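Local coordinates for protein paraflagellar rod component (Trypanosoma brucei, PDB 2Q0X) that is of unknown function but adopts the alpha/beta hydrolase fold and pairs with a second copy of itself edge to edge in the crystal, at the interface of chains A and B. Residues are numbered along the deposited sequence; one frame, centred on the assembly and turned at random. Chains: chain A/B, Uncharacterized protein.

Contacts 1 and 2 are neighbouring parts of one two-fold symmetric interface, their centres about 7 Å apart, and they share A:His16, A:Leu17 and B:Val13. Contact 1 contains the central strand pairing, about the two glycines, where strand 13-21 of chain A runs antiparallel to the same strand of chain B and joins the sheets of the two subunits. Contact 2 lies where that pairing runs out, with the start of the chain B strand and the proline ahead of it docked on chain A. Together they suggest a pairing fixed by backbone bonds and flanked by proline contacts, although the structure alone does not prove a dimer in the cell.

Contact 1: the interface of chains A and B. Residues chain A 13-17, 31; chain B 13-15, 17, 31.
A:Leu17 and B:Phe31 pack against each other beside two antiparallel edge strands, residues 13-21 of each chain. From its CB, A:Leu17 first meets the rim of the B:Phe31 ring, at CZ 3.7 Å away. CG lies anti to the backbone N (chi1 -170°), which carries the branch along the ring toward its root. At the tip, the CD2 methyl sits over one face, displaced from the centre toward CD1 and CG. The two side chains run past each other in opposite directions, and the twin pair, B:Leu17 CD2 on the face of A:Phe31, repeats this with its methyl 3.8 Å from the ring centroid. Between the two pairs the phenylalanines touch rim to rim, CE2 of A:Phe31 lying 3.9 Å from CE2 of B:Phe31, so the four side chains form a continuous apolar cluster on one side of the strands.

The strands are joined by backbone bonds centred on the two glycines. A:Gly15 N donates to B:Gly15 O (3.1 Å), and B:Gly15 N returns a bond to A:Gly15 O. Flanking them, the N-H and C=O groups of residues 13 and 17 pair reciprocally, as in A:Leu17 N to B:Val13 O at 2.8 Å.

On the opposite side of the strands, A:Gln14 and B:Gln14 stack their side-chain amides with planes 3° apart, CD to CD at 3.7 Å. Each glutamine side chain is extended beyond CG, which brings the flat ends together; this is a packing contact of polar groups. Next to it, the CB of B:Gln14 lies over one face of the A:His16 imidazole, offset toward the rim.

This edge-to-edge pairing extends the sheet of one subunit into the other; it joins the two copies in the deposited assembly and may do so in solution, which the structure alone does not show.

Contact 2: the interface of chains A and B. Residues chain A 16-18, 32, 105; chain B 12-13.
B:Pro12 sets its ring against chain A, among A:His16, A:Phe18, A:Met32 and A:His105, and has 93 Å² of its surface hidden there.

The apolar contacts come from several directions. The CB of B:Pro12 meets the CB of A:His16 at 3.8 Å. Its CG, at the tip of the pyrrolidine, is approached by the terminal methyl CE of A:Met32, 3.9 Å away; the methionine chain is bent at its last torsion (chi3 -68°), turning that methyl toward the proline. A:Phe18 lies alongside the proline and points the same way, with its CB 4.0 Å from the CA of B:Pro12 and its ring atom CD1 4.0 Å from CG of B:Pro12.

Polar groups border the site as well. The strand bonds of the next residue, B:Val13, with A:Leu17 probably help to place the proline. The imidazole of A:His16 turns its edge to the B:Pro12 carbonyl group, whose carbon lies in the ring plane; CD2 of A:His16 lies 3.4 Å from the carbonyl O of B:Pro12, a close approach of carbon to oxygen.

Within chain A, the sulphur SD of A:Met32 sits over the centre of the A:His105 ring, 3.9 Å above its plane. That loop histidine passes the proline in the opposite direction, with its NE2 3.8 Å from the CG of B:Pro12.

Contact 1: the interface of chains A and B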
loop_
_atom_site.group_PDB
_atom_site.type_symbol
_atom_site.label_atom_id
_atom_site.label_comp_id
_atom_site.label_asym_id
_atom_site.label_seq_id
_atom_site.Cartn_x
_atom_site.Cartn_y
_atom_site.Cartn_z
ATOM N N VAL A 13 4.674 -1.532 16.970
ATOM C CA VAL A 13 5.713 -2.557 17.082
ATOM C C VAL A 13 6.980 -2.118 16.381
ATOM O O VAL A 13 6.942 -1.468 15.328
ATOM C CB VAL A 13 5.284 -3.949 16.514
ATOM C CG1 VAL A 13 4.187 -4.554 17.364
ATOM C CG2 VAL A 13 4.855 -3.848 15.039
ATOM N N GLN A 14 8.104 -2.488 16.981
ATOM C CA GLN A 14 9.419 -2.178 16.443
ATOM C C GLN A 14 9.810 -3.215 15.384
ATOM O O GLN A 14 9.496 -4.415 15.485
ATOM C CB GLN A 14 10.454 -2.164 17.578
ATOM C CG GLN A 14 11.780 -1.524 17.228
ATOM C CD GLN A 14 12.728 -1.506 18.402
ATOM O OE1 GLN A 14 13.002 -2.548 18.997
ATOM N NE2 GLN A 14 13.247 -0.325 18.742
ATOM N N GLY A 15 10.531 -2.744 14.380
ATOM C CA GLY A 15 11.013 -3.612 13.307
ATOM C C GLY A 15 11.843 -2.773 12.372
ATOM O O GLY A 15 12.087 -1.604 12.650
ATOM N N HIS A 16 12.269 -3.384 11.271
ATOM C CA HIS A 16 13.103 -2.720 10.281
ATOM C C HIS A 16 12.365 -2.656 8.961
ATOM O O HIS A 16 11.767 -3.620 8.540
ATOM C CB HIS A 16 14.431 -3.447 10.108
ATOM C CG HIS A 16 15.438 -3.129 11.170
ATOM N ND1 HIS A 16 15.357 -3.644 12.443
ATOM C CD2 HIS A 16 16.553 -2.366 11.144
ATOM C CE1 HIS A 16 16.375 -3.203 13.161
ATOM N NE2 HIS A 16 17.114 -2.420 12.398
ATOM N N LEU A 17 12.394 -1.497 8.322
ATOM C CA LEU A 17 11.682 -1.301 7.072
ATOM C C LEU A 17 12.699 -1.095 5.961
ATOM O O LEU A 17 13.659 -0.347 6.121
ATOM C CB LEU A 17 10.765 -0.083 7.147
ATOM C CG LEU A 17 9.781 0.100 5.987
ATOM C CD1 LEU A 17 8.660 -0.935 6.055
ATOM C CD2 LEU A 17 9.231 1.513 6.014
ATOM N N PHE A 31 8.547 -5.072 5.885
ATOM C CA PHE A 31 8.738 -4.834 7.311
ATOM C C PHE A 31 9.154 -6.141 7.989
ATOM O O PHE A 31 8.388 -7.094 8.001
ATOM C CB PHE A 31 7.439 -4.325 7.944
ATOM C CG PHE A 31 7.585 -3.922 9.374
ATOM C CD1 PHE A 31 6.958 -4.630 10.373
ATOM C CD2 PHE A 31 8.343 -2.797 9.718
ATOM C CE1 PHE A 31 7.098 -4.240 11.702
ATOM C CE2 PHE A 31 8.491 -2.419 11.024
ATOM C CZ PHE A 31 7.863 -3.137 12.019
ATOM N N VAL B 13 15.895 0.468 7.912
ATOM C CA VAL B 13 15.829 1.409 9.027
ATOM C C VAL B 13 14.845 0.934 10.079
ATOM O O VAL B 13 13.778 0.419 9.760
ATOM C CB VAL B 13 15.472 2.843 8.561
ATOM C CG1 VAL B 13 16.574 3.371 7.675
ATOM C CG2 VAL B 13 14.134 2.886 7.846
ATOM N N GLN B 14 15.230 1.097 11.335
ATOM C CA GLN B 14 14.391 0.729 12.466
ATOM C C GLN B 14 13.338 1.793 12.728
ATOM O O GLN B 14 13.592 2.989 12.587
ATOM C CB GLN B 14 15.241 0.550 13.732
ATOM C CG GLN B 14 14.509 -0.143 14.877
ATOM C CD GLN B 14 15.429 -0.488 16.019
ATOM O OE1 GLN B 14 16.118 0.376 16.550
ATOM N NE2 GLN B 14 15.449 -1.762 16.409
ATOM N N GLY B 15 12.161 1.354 13.158
ATOM C CA GLY B 15 11.120 2.286 13.573
ATOM C C GLY B 15 9.935 1.517 14.113
ATOM O O GLY B 15 10.017 0.300 14.281
ATOM N N LEU B 17 5.824 0.552 13.734
ATOM C CA LEU B 17 4.735 0.396 12.782
ATOM C C LEU B 17 3.445 0.188 13.553
ATOM O O LEU B 17 3.400 -0.610 14.468
ATOM C CB LEU B 17 4.990 -0.815 11.858
ATOM C CG LEU B 17 4.010 -0.979 10.681
ATOM C CD1 LEU B 17 4.146 0.168 9.647
ATOM C CD2 LEU B 17 4.138 -2.342 10.003
ATOM N N PHE B 31 4.447 4.447 9.745
ATOM C CA PHE B 31 5.790 4.095 10.178
ATOM C C PHE B 31 6.460 5.318 10.808
ATOM O O PHE B 31 6.614 6.342 10.173
ATOM C CB PHE B 31 6.611 3.497 9.000
ATOM C CG PHE B 31 7.972 2.991 9.402
ATOM C CD1 PHE B 31 9.122 3.675 9.030
ATOM C CD2 PHE B 31 8.103 1.860 10.166
ATOM C CE1 PHE B 31 10.374 3.220 9.405
ATOM C CE2 PHE B 31 9.356 1.397 10.542
ATOM C CZ PHE B 31 10.492 2.087 10.159
#

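Contact 2: the interface of chains A and B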
loop_
_atom_site.group_PDB
_atom_site.type_symbol
_atom_site.label_atom_id
_atom_site.label_comp_id
_atom_site.label_asym_id
_atom_site.label_seq_id
_atom_site.Cartn_x
_atom_site.Cartn_y
_atom_site.Cartn_z
ATOM N N HIS A 16 12.269 -3.384 11.271
ATOM C CA HIS A 16 13.103 -2.720 10.281
ATOM C C HIS A 16 12.365 -2.656 8.961
ATOM O O HIS A 16 11.767 -3.620 8.540
ATOM C CB HIS A 16 14.431 -3.447 10.108
ATOM C CG HIS A 16 15.438 -3.129 11.170
ATOM N ND1 HIS A 16 15.357 -3.644 12.443
ATOM C CD2 HIS A 16 16.553 -2.366 11.144
ATOM C CE1 HIS A 16 16.375 -3.203 13.161
ATOM N NE2 HIS A 16 17.114 -2.420 12.398
ATOM N N LEU A 17 12.394 -1.497 8.322
ATOM C CA LEU A 17 11.682 -1.301 7.072
ATOM C C LEU A 17 12.699 -1.095 5.961
ATOM O O LEU A 17 13.659 -0.347 6.121
ATOM C CB LEU A 17 10.765 -0.083 7.147
ATOM C CG LEU A 17 9.781 0.100 5.987
ATOM C CD1 LEU A 17 8.660 -0.935 6.055
ATOM C CD2 LEU A 17 9.231 1.513 6.014
ATOM N N PHE A 18 12.481 -1.758 4.837
ATOM C CA PHE A 18 13.182 -1.408 3.623
ATOM C C PHE A 18 12.284 -1.590 2.425
ATOM O O PHE A 18 11.147 -2.055 2.553
ATOM C CB PHE A 18 14.479 -2.216 3.480
ATOM C CG PHE A 18 14.274 -3.653 3.131
ATOM C CD1 PHE A 18 13.953 -4.571 4.104
ATOM C CD2 PHE A 18 14.429 -4.090 1.824
ATOM C CE1 PHE A 18 13.774 -5.901 3.792
ATOM C CE2 PHE A 18 14.238 -5.415 1.499
ATOM C CZ PHE A 18 13.915 -6.330 2.499
ATOM N N MET A 32 10.358 -6.154 8.562
ATOM C CA MET A 32 10.901 -7.322 9.260
ATOM C C MET A 32 10.906 -7.120 10.789
ATOM O O MET A 32 11.283 -6.063 11.275
ATOM C CB MET A 32 12.336 -7.562 8.820
ATOM C CG MET A 32 12.574 -7.397 7.317
ATOM S SD MET A 32 14.272 -7.762 6.860
ATOM C CE MET A 32 15.171 -6.437 7.617
ATOM N N HIS A 105 19.830 -11.510 4.515
ATOM C CA HIS A 105 19.427 -11.449 5.930
ATOM C C HIS A 105 19.607 -12.753 6.731
ATOM O O HIS A 105 18.934 -12.965 7.730
ATOM C CB HIS A 105 17.992 -10.904 6.018
ATOM C CG HIS A 105 17.864 -9.499 5.521
ATOM N ND1 HIS A 105 17.488 -9.195 4.231
ATOM C CD2 HIS A 105 18.107 -8.314 6.127
ATOM C CE1 HIS A 105 17.494 -7.886 4.066
ATOM N NE2 HIS A 105 17.874 -7.329 5.199
ATOM N N PRO B 12 18.077 -1.406 5.833
ATOM C CA PRO B 12 16.807 -1.341 6.555
ATOM C C PRO B 12 16.872 -0.427 7.785
ATOM O O PRO B 12 17.784 -0.543 8.590
ATOM C CB PRO B 12 16.572 -2.796 6.987
ATOM C CG PRO B 12 17.356 -3.607 6.017
ATOM C CD PRO B 12 18.565 -2.791 5.712
ATOM N N VAL B 13 15.895 0.468 7.912
ATOM C CA VAL B 13 15.829 1.409 9.027
ATOM C C VAL B 13 14.845 0.934 10.079
ATOM O O VAL B 13 13.778 0.419 9.760
ATOM C CB VAL B 13 15.472 2.843 8.561
ATOM C CG1 VAL B 13 16.574 3.371 7.675
ATOM C CG2 VAL B 13 14.134 2.886 7.846
#